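Local coordinates for phage-related protein (Bacillus cereus, PDB 4JG2), which is of unknown function but belongs to the Enc34 phage family of single-stranded-DNA-binding proteins, and so probably binds single-stranded DNA, at residues Val38-Asn43 against Lys75-Ala80; Val68-Thr73 against Tyr126-Asn131. All blocks are in the same frame, centred on the assembly; numbering follows the deposited sequence. Where two conformers were deposited one is given.

From the N terminus the segments come in the order 38-43, 68-73, 75-80 and 126-131, so the two contacts alternate along the chain and cross. Interaction 1 closes a loop of 31 residues, laying the start of helix 75-96 against strand 37-39 and the turn after it. Interaction 2 closes one of 52 residues, which contains that whole helix, and pairs the neighbouring strands 63-71 and 125-132 of the four-stranded antiparallel sheet. The two centres lie 9 Å apart. Ile78 joins them directly: its CD1 is 3.6 Å from Lys72 O and 3.7 Å from Tyr126 CD2, evidence that the helix start, the strand 63-71 end and Tyr126 pack together.

Interaction 1: Val38-Asn43 against Lys75-Ala80; sequences VVTSVN and KETINA
Thr77, on the first turns of helix 75-96, faces the loop after strand 37-39, where the helix start packs on a strand of the mixed sheet, paired antiparallel with strand 157-169 through backbone bonds of Val38 with Leu162 and Thr40 with Val160. With CG2 anti to the backbone N (chi1 -58°, measured to OG1), the methyl is directed at Thr40, lying 4.0 Å from both CA and CG2 of Thr40. The two side chains run at a slant to each other. The other branch, OG1, lies 3.6 Å from Ser41 N, not a hydrogen bond, and beside Ser41 CB. One helical turn on, Ala80 faces Val38, and Ala80 CB packs 3.9 Å from Val38 CG1. Val38 CG2 comes against the backbone carbonyl of the same alanine, its nearest atom being Ala80 O. The methyl contacts of Val38 with Ala80 and Thr77 with Thr40 are apolar, while the buried Thr77 OG1 is satisfied by a water and Asp74.

The direct contacts are all van der Waals; the polar link is made by that water. It donates to Val39 O at 2.6 Å and to Thr77 OG1 at 2.7 Å, so it bridges the last residue of the strand to the helix. The OG1 bond to Asp74 OD2 helps fix the rotation of the threonine. The same Asp74 oxygen has a weak bond to Ser41 OG. Further out, Thr40 OG1 bonds to Thr44 OG1 and Val160 N, while Val38 touches Ile81 and Ala84. An ST turn shapes the loop: Ser41 OG accepts from Asn43 N at 2.9 Å, with an N-H...O angle of 151°.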
ATOM      1  N   VAL A  38       3.954   8.816   0.899  1.00  7.84           N
ATOM      2  CA  VAL A  38       4.614   8.554  -0.391  1.00  8.28           C
ATOM      3  C   VAL A  38       3.556   8.259  -1.422  1.00  8.47           C
ATOM      4  O   VAL A  38       2.649   7.468  -1.169  1.00 11.24           O
ATOM      5  CB  VAL A  38       5.535   7.326  -0.313  1.00 10.24           C
ATOM      6  CG1 VAL A  38       6.172   7.037  -1.711  1.00 12.17           C
ATOM      7  CG2 VAL A  38       6.598   7.509   0.767  1.00 11.52           C
ATOM      8  N   VAL A  39       3.672   8.870  -2.581  1.00  7.99           N
ATOM      9  CA  VAL A  39       2.822   8.541  -3.731  1.00  8.19           C
ATOM     10  C   VAL A  39       3.665   7.745  -4.718  1.00  8.42           C
ATOM     11  O   VAL A  39       4.686   8.248  -5.205  1.00 10.66           O
ATOM     12  CB  VAL A  39       2.176   9.773  -4.368  1.00  9.44           C
ATOM     13  CG1 VAL A  39       1.166   9.391  -5.435  1.00 11.53           C
ATOM     14  CG2 VAL A  39       1.457  10.604  -3.343  1.00 11.50           C
ATOM     15  N   THR A  40       3.285   6.497  -4.982  1.00  7.95           N
ATOM     16  CA  THR A  40       4.081   5.607  -5.852  1.00  8.12           C
ATOM     17  C   THR A  40       4.002   6.029  -7.315  1.00  8.23           C
ATOM     18  O   THR A  40       3.207   6.916  -7.676  1.00  9.52           O
ATOM     19  CB  THR A  40       3.683   4.141  -5.646  1.00  8.30           C
ATOM     20  OG1 THR A  40       2.397   3.950  -6.199  1.00  8.32           O
ATOM     21  CG2 THR A  40       3.661   3.743  -4.176  1.00  8.28           C
ATOM     22  N   SER A  41       4.840   5.390  -8.120  1.00  8.50           N
ATOM     23  CA  SER A  41       4.975   5.776  -9.531  1.00  8.96           C
ATOM     24  C   SER A  41       3.888   5.278 -10.419  1.00  8.96           C
ATOM     25  O   SER A  41       3.133   4.341 -10.082  1.00  9.03           O
ATOM     26  CB  SER A  41       6.361   5.326 -10.105  1.00 10.84           C
ATOM     27  OG  SER A  41       6.222   4.027 -10.603  1.00 11.17           O
ATOM     28  N   VAL A  42       3.862   5.790 -11.630  1.00  9.70           N
ATOM     29  CA  VAL A  42       2.942   5.271 -12.655  1.00  9.56           C
ATOM     30  C   VAL A  42       3.188   3.810 -13.049  1.00  9.25           C
ATOM     31  O   VAL A  42       2.364   3.214 -13.733  1.00 11.60           O
ATOM     32  CB  VAL A  42       2.961   6.153 -13.934  1.00 10.52           C
ATOM     33  CG1 VAL A  42       2.437   7.531 -13.618  1.00 12.40           C
ATOM     34  CG2 VAL A  42       4.328   6.225 -14.602  1.00 12.31           C
ATOM     35  N   ASN A  43       4.364   3.259 -12.637  1.00  9.07           N
ATOM     36  CA  ASN A  43       4.695   1.848 -12.965  1.00  9.66           C
ATOM     37  C   ASN A  43       4.360   0.873 -11.873  1.00  8.17           C
ATOM     38  O   ASN A  43       4.647  -0.308 -11.964  1.00 10.44           O
ATOM     39  CB  ASN A  43       6.160   1.749 -13.349  1.00 13.17           C
ATOM     40  CG  ASN A  43       6.459   2.599 -14.540  1.00 19.09           C
ATOM     41  OD1 ASN A  43       5.822   2.479 -15.566  1.00 26.63           O
ATOM     42  ND2 ASN A  43       7.338   3.485 -14.362  1.00 27.88           N
ATOM     43  N   LYS A  75      13.721   3.570  -8.240  1.00 11.32           N
ATOM     44  CA  LYS A  75      14.544   4.044  -7.128  1.00 11.31           C
ATOM     45  C   LYS A  75      13.969   5.217  -6.400  1.00 12.45           C
ATOM     46  O   LYS A  75      14.075   5.309  -5.197  1.00 12.81           O
ATOM     47  CB  LYS A  75      15.979   4.410  -7.640  1.00 15.31           C
ATOM     48  CG  LYS A  75      16.645   3.271  -8.346  1.00 19.52           C
ATOM     49  CD  LYS A  75      16.847   2.053  -7.445  1.00 26.35           C
ATOM     50  CE  LYS A  75      17.824   0.953  -7.969  1.00 38.71           C
ATOM     51  NZ  LYS A  75      17.371  -0.204  -8.833  1.00 36.12           N
ATOM     52  N   GLU A  76      13.326   6.120  -7.102  1.00 12.70           N
ATOM     53  CA  GLU A  76      12.743   7.283  -6.449  1.00 13.83           C
ATOM     54  C   GLU A  76      11.689   6.846  -5.444  1.00 11.77           C
ATOM     55  O   GLU A  76      11.683   7.293  -4.285  1.00 12.24           O
ATOM     56  CB  GLU A  76      12.147   8.255  -7.467  1.00 15.45           C
ATOM     57  CG  GLU A  76      11.631   9.568  -6.958  1.00 23.25           C
ATOM     58  CD  GLU A  76      11.240  10.537  -8.099  1.00 37.93           C
ATOM     59  OE1 GLU A  76      11.059  10.084  -9.258  1.00 43.32           O
ATOM     60  OE2 GLU A  76      11.087  11.752  -7.835  1.00 64.03           O
ATOM     61  N   THR A  77      10.757   5.961  -5.813  1.00 10.87           N
ATOM     62  CA  THR A  77       9.751   5.519  -4.897  1.00  9.48           C
ATOM     63  C   THR A  77      10.352   4.710  -3.759  1.00  8.91           C
ATOM     64  O   THR A  77       9.956   4.877  -2.601  1.00  9.45           O
ATOM     65  CB  THR A  77       8.691   4.666  -5.644  1.00 10.02           C
ATOM     66  OG1 THR A  77       8.119   5.457  -6.695  1.00 12.48           O
ATOM     67  CG2 THR A  77       7.605   4.162  -4.713  1.00 10.98           C
ATOM     68  N   ILE A  78      11.291   3.806  -4.069  1.00  9.34           N
ATOM     69  CA  ILE A  78      11.889   2.993  -3.037  1.00  9.33           C
ATOM     70  C   ILE A  78      12.591   3.899  -1.995  1.00  9.97           C
ATOM     71  O   ILE A  78      12.471   3.686  -0.779  1.00  9.79           O
ATOM     72  CB  ILE A  78      12.860   1.984  -3.648  1.00  9.85           C
ATOM     73  CG1 ILE A  78      12.098   1.006  -4.531  1.00 11.39           C
ATOM     74  CG2 ILE A  78      13.721   1.286  -2.572  1.00 11.48           C
ATOM     75  CD1 ILE A  78      13.006   0.280  -5.509  1.00 14.11           C
ATOM     76  N   ASN A  79      13.373   4.853  -2.465  1.00  9.33           N
ATOM     77  CA  ASN A  79      14.074   5.744  -1.532  1.00 10.03           C
ATOM     78  C   ASN A  79      13.091   6.530  -0.693  1.00 10.31           C
ATOM     79  O   ASN A  79      13.332   6.709   0.508  1.00 10.93           O
ATOM     80  CB  ASN A  79      15.019   6.694  -2.323  1.00 11.09           C
ATOM     81  CG  ASN A  79      16.221   5.960  -2.932  1.00 12.53           C
ATOM     82  OD1 ASN A  79      16.727   4.992  -2.383  1.00 18.71           O
ATOM     83  ND2 ASN A  79      16.705   6.458  -4.049  1.00 14.70           N
ATOM     84  N   ALA A  80      11.985   6.974  -1.287  1.00  8.99           N
ATOM     85  CA  ALA A  80      10.973   7.700  -0.546  1.00  9.57           C
ATOM     86  C   ALA A  80      10.336   6.824   0.529  1.00  8.51           C
ATOM     87  O   ALA A  80      10.093   7.281   1.636  1.00  9.49           O
ATOM     88  CB  ALA A  80       9.912   8.273  -1.462  1.00 10.48           C
TER
HETATM   89  O   HOH W   1       7.083   7.894  -6.278  1.00 21.46           O

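Interaction 2: Val68-Thr73 against Tyr126-Asn131; sequences VLIPKT and YFVNAN
Lys72 NZ stands over the face of the Tyr126 ring, 5.0 Å from its centroid and 20° off the normal, a cation-pi contact just past the last bridge of the segments, Ile70 with Tyr126, in the four-stranded antiparallel sheet. The same nitrogen makes salt bridges to Asp114 and Asp112, so two carboxylates and one aromatic face hold it; those acids would be expected to favour the charged amine. The lysine chain, extended beyond CG (chi2 -173°), runs over the ring face from CG, 3.7 Å from Tyr126 CE2 nearer the rim, to CE, which sits over the centre of the ring, 4.0 Å from the centroid, as a CH-pi contact.

Between residues 68-70 and 126-128 run four backbone bonds, and the pairing of the strands continues through Ala130 with Val66. Val68 with Val128 and Ile70 with Tyr126 are hydrogen-bonded pairs, and Ile70 N to Tyr126 O is short and straight, at 2.8 Å and 169°. Between them Leu69 and Phe127 form a non-hydrogen-bonded pair, where Phe127 CA approaches Val68 O at 3.1 Å in a CA-H...O contact.

The sheet separates two sets of side chains. Val68, Ile70, Tyr126 and Val128 share one face, where Ile70 and Tyr126 also meet Ile78 of helix 75-96. On the other, Phe127 meets Tyr122 edge-to-face, and Leu69 CD2 packs 3.8 Å from Phe127 CB.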
ATOM      1  N   VAL A  68       0.728  -3.444  -3.189  1.00  7.53           N
ATOM      2  CA  VAL A  68       1.250  -2.532  -4.149  1.00  7.28           C
ATOM      3  C   VAL A  68       2.627  -3.031  -4.597  1.00  7.22           C
ATOM      4  O   VAL A  68       3.554  -3.168  -3.768  1.00  8.73           O
ATOM      5  CB  VAL A  68       1.372  -1.191  -3.384  1.00 11.76           C
ATOM      6  CG1 VAL A  68       1.877  -0.098  -4.247  1.00 11.73           C
ATOM      7  CG2 VAL A  68       0.027  -0.781  -2.729  1.00 13.45           C
ATOM      8  N   LEU A  69       2.766  -3.303  -5.895  1.00  6.95           N
ATOM      9  CA  LEU A  69       3.982  -3.831  -6.484  1.00  7.09           C
ATOM     10  C   LEU A  69       4.814  -2.706  -7.040  1.00  7.88           C
ATOM     11  O   LEU A  69       4.378  -2.013  -7.976  1.00  8.35           O
ATOM     12  CB  LEU A  69       3.636  -4.854  -7.560  1.00  8.68           C
ATOM     13  CG  LEU A  69       2.775  -6.026  -7.166  1.00  9.94           C
ATOM     14  CD1 LEU A  69       2.539  -6.946  -8.343  1.00 11.09           C
ATOM     15  CD2 LEU A  69       3.147  -6.771  -5.951  1.00 17.12           C
ATOM     16  N   ILE A  70       6.001  -2.521  -6.490  1.00  7.60           N
ATOM     17  CA  ILE A  70       6.909  -1.430  -6.840  1.00  7.83           C
ATOM     18  C   ILE A  70       8.128  -1.996  -7.551  1.00  7.53           C
ATOM     19  O   ILE A  70       8.877  -2.775  -6.967  1.00  8.09           O
ATOM     20  CB  ILE A  70       7.352  -0.739  -5.533  1.00  9.18           C
ATOM     21  CG1 ILE A  70       6.109  -0.173  -4.793  1.00 11.91           C
ATOM     22  CG2 ILE A  70       8.373   0.379  -5.793  1.00 10.72           C
ATOM     23  CD1 ILE A  70       6.197  -0.101  -3.334  1.00 17.13           C
ATOM     24  N   PRO A  71       8.283  -1.669  -8.838  1.00  7.95           N
ATOM     25  CA  PRO A  71       9.432  -2.254  -9.515  1.00  8.29           C
ATOM     26  C   PRO A  71      10.735  -1.908  -8.808  1.00  8.56           C
ATOM     27  O   PRO A  71      10.900  -0.770  -8.384  1.00  9.93           O
ATOM     28  CB  PRO A  71       9.339  -1.675 -10.937  1.00 12.17           C
ATOM     29  CG  PRO A  71       8.176  -0.847 -10.992  1.00 14.64           C
ATOM     30  CD  PRO A  71       7.467  -0.810  -9.712  1.00  9.23           C
ATOM     31  N   LYS A  72      11.704  -2.838  -8.826  1.00  8.92           N
ATOM     32  CA  LYS A  72      12.993  -2.560  -8.221  1.00  9.98           C
ATOM     33  C   LYS A  72      13.771  -1.482  -8.950  1.00 10.36           C
ATOM     34  O   LYS A  72      14.706  -0.944  -8.405  1.00 12.18           O
ATOM     35  CB  LYS A  72      13.772  -3.872  -8.086  1.00 10.19           C
ATOM     36  CG  LYS A  72      13.184  -4.747  -6.988  1.00 10.91           C
ATOM     37  CD  LYS A  72      14.014  -5.986  -6.681  1.00 11.99           C
ATOM     38  CE  LYS A  72      13.451  -6.770  -5.493  1.00 11.48           C
ATOM     39  NZ  LYS A  72      14.266  -7.944  -5.130  1.00 12.49           N
ATOM     40  N   THR A  73      13.412  -1.181 -10.177  1.00 10.65           N
ATOM     41  CA  THR A  73      13.966  -0.072 -10.945  1.00 12.02           C
ATOM     42  C   THR A  73      13.433   1.306 -10.508  1.00 11.57           C
ATOM     43  O   THR A  73      13.996   2.327 -10.907  1.00 12.52           O
ATOM     44  CB  THR A  73      13.684  -0.277 -12.450  1.00 12.07           C
ATOM     45  OG1 THR A  73      12.274  -0.513 -12.607  1.00 13.11           O
ATOM     46  CG2 THR A  73      14.461  -1.435 -13.038  1.00 14.40           C
ATOM     47  N   TYR A 126       9.514  -4.987  -5.270  1.00  7.29           N
ATOM     48  CA  TYR A 126       9.200  -4.928  -3.851  1.00  7.12           C
ATOM     49  C   TYR A 126       7.652  -4.856  -3.771  1.00  7.34           C
ATOM     50  O   TYR A 126       6.969  -4.545  -4.762  1.00  8.16           O
ATOM     51  CB  TYR A 126       9.781  -3.706  -3.173  1.00  7.77           C
ATOM     52  CG  TYR A 126      11.311  -3.742  -3.058  1.00  9.15           C
ATOM     53  CD1 TYR A 126      11.916  -4.542  -2.093  1.00 11.04           C
ATOM     54  CD2 TYR A 126      12.117  -2.962  -3.848  1.00 10.79           C
ATOM     55  CE1 TYR A 126      13.272  -4.590  -1.914  1.00 13.02           C
ATOM     56  CE2 TYR A 126      13.492  -2.978  -3.713  1.00 12.78           C
ATOM     57  CZ  TYR A 126      14.066  -3.810  -2.749  1.00 15.65           C
ATOM     58  OH  TYR A 126      15.439  -3.828  -2.594  1.00 21.15           O
ATOM     59  N   PHE A 127       7.100  -5.077  -2.590  1.00  7.71           N
ATOM     60  CA  PHE A 127       5.686  -4.913  -2.390  1.00  7.90           C
ATOM     61  C   PHE A 127       5.407  -4.375  -1.023  1.00  7.79           C
ATOM     62  O   PHE A 127       6.136  -4.632  -0.044  1.00  8.05           O
ATOM     63  CB  PHE A 127       4.879  -6.235  -2.657  1.00 10.07           C
ATOM     64  CG  PHE A 127       5.117  -7.378  -1.731  1.00  9.09           C
ATOM     65  CD1 PHE A 127       4.253  -7.672  -0.670  1.00 11.10           C
ATOM     66  CD2 PHE A 127       6.206  -8.212  -1.930  1.00  9.30           C
ATOM     67  CE1 PHE A 127       4.445  -8.787   0.085  1.00 12.23           C
ATOM     68  CE2 PHE A 127       6.373  -9.340  -1.131  1.00  9.99           C
ATOM     69  CZ  PHE A 127       5.499  -9.629  -0.101  1.00 11.15           C
ATOM     70  N   VAL A 128       4.270  -3.680  -0.906  0.50  7.47           N
ATOM     71  CA  VAL A 128       3.787  -3.192   0.381  0.50  8.36           C
ATOM     72  C   VAL A 128       2.301  -3.611   0.438  0.50  6.91           C
ATOM     73  O   VAL A 128       1.607  -3.588  -0.582  0.50  7.84           O
ATOM     74  CB  VAL A 128       3.959  -1.664   0.540  0.50 12.96           C
ATOM     75  CG1 VAL A 128       5.349  -1.221   0.091  0.50 10.76           C
ATOM     76  CG2 VAL A 128       2.945  -0.884  -0.231  0.50 15.12           C
ATOM     77  N   ASN A 129       1.897  -4.088   1.611  1.00  7.22           N
ATOM     78  CA  ASN A 129       0.526  -4.430   1.911  1.00  7.45           C
ATOM     79  C   ASN A 129      -0.107  -3.196   2.581  1.00  9.01           C
ATOM     80  O   ASN A 129       0.177  -2.948   3.763  1.00 13.79           O
ATOM     81  CB  ASN A 129       0.429  -5.663   2.748  1.00  9.44           C
ATOM     82  CG  ASN A 129       0.918  -6.903   2.024  1.00 12.05           C
ATOM     83  OD1 ASN A 129       0.845  -7.019   0.804  1.00 17.17           O
ATOM     84  ND2 ASN A 129       1.456  -7.800   2.788  1.00 19.22           N
ATOM     85  N   ALA A 130      -0.910  -2.454   1.872  1.00  7.31           N
ATOM     86  CA  ALA A 130      -1.536  -1.254   2.362  1.00  7.52           C
ATOM     87  C   ALA A 130      -3.014  -1.515   2.698  1.00  6.58           C
ATOM     88  O   ALA A 130      -3.685  -2.252   1.987  1.00  8.20           O
ATOM     89  CB  ALA A 130      -1.444  -0.112   1.359  1.00  9.10           C
ATOM     90  N   ASN A 131      -3.521  -0.918   3.768  1.00  6.62           N
ATOM     91  CA  ASN A 131      -4.950  -1.131   4.120  1.00  5.89           C
ATOM     92  C   ASN A 131      -5.520   0.086   4.809  1.00  6.04           C
ATOM     93  O   ASN A 131      -4.781   1.003   5.272  1.00  7.44           O
ATOM     94  CB  ASN A 131      -5.109  -2.433   4.892  1.00  7.03           C
ATOM     95  CG  ASN A 131      -4.459  -2.429   6.260  1.00  8.12           C
ATOM     96  OD1 ASN A 131      -4.618  -1.479   7.026  1.00  8.78           O
ATOM     97  ND2 ASN A 131      -3.718  -3.488   6.545  1.00 12.44           N
TER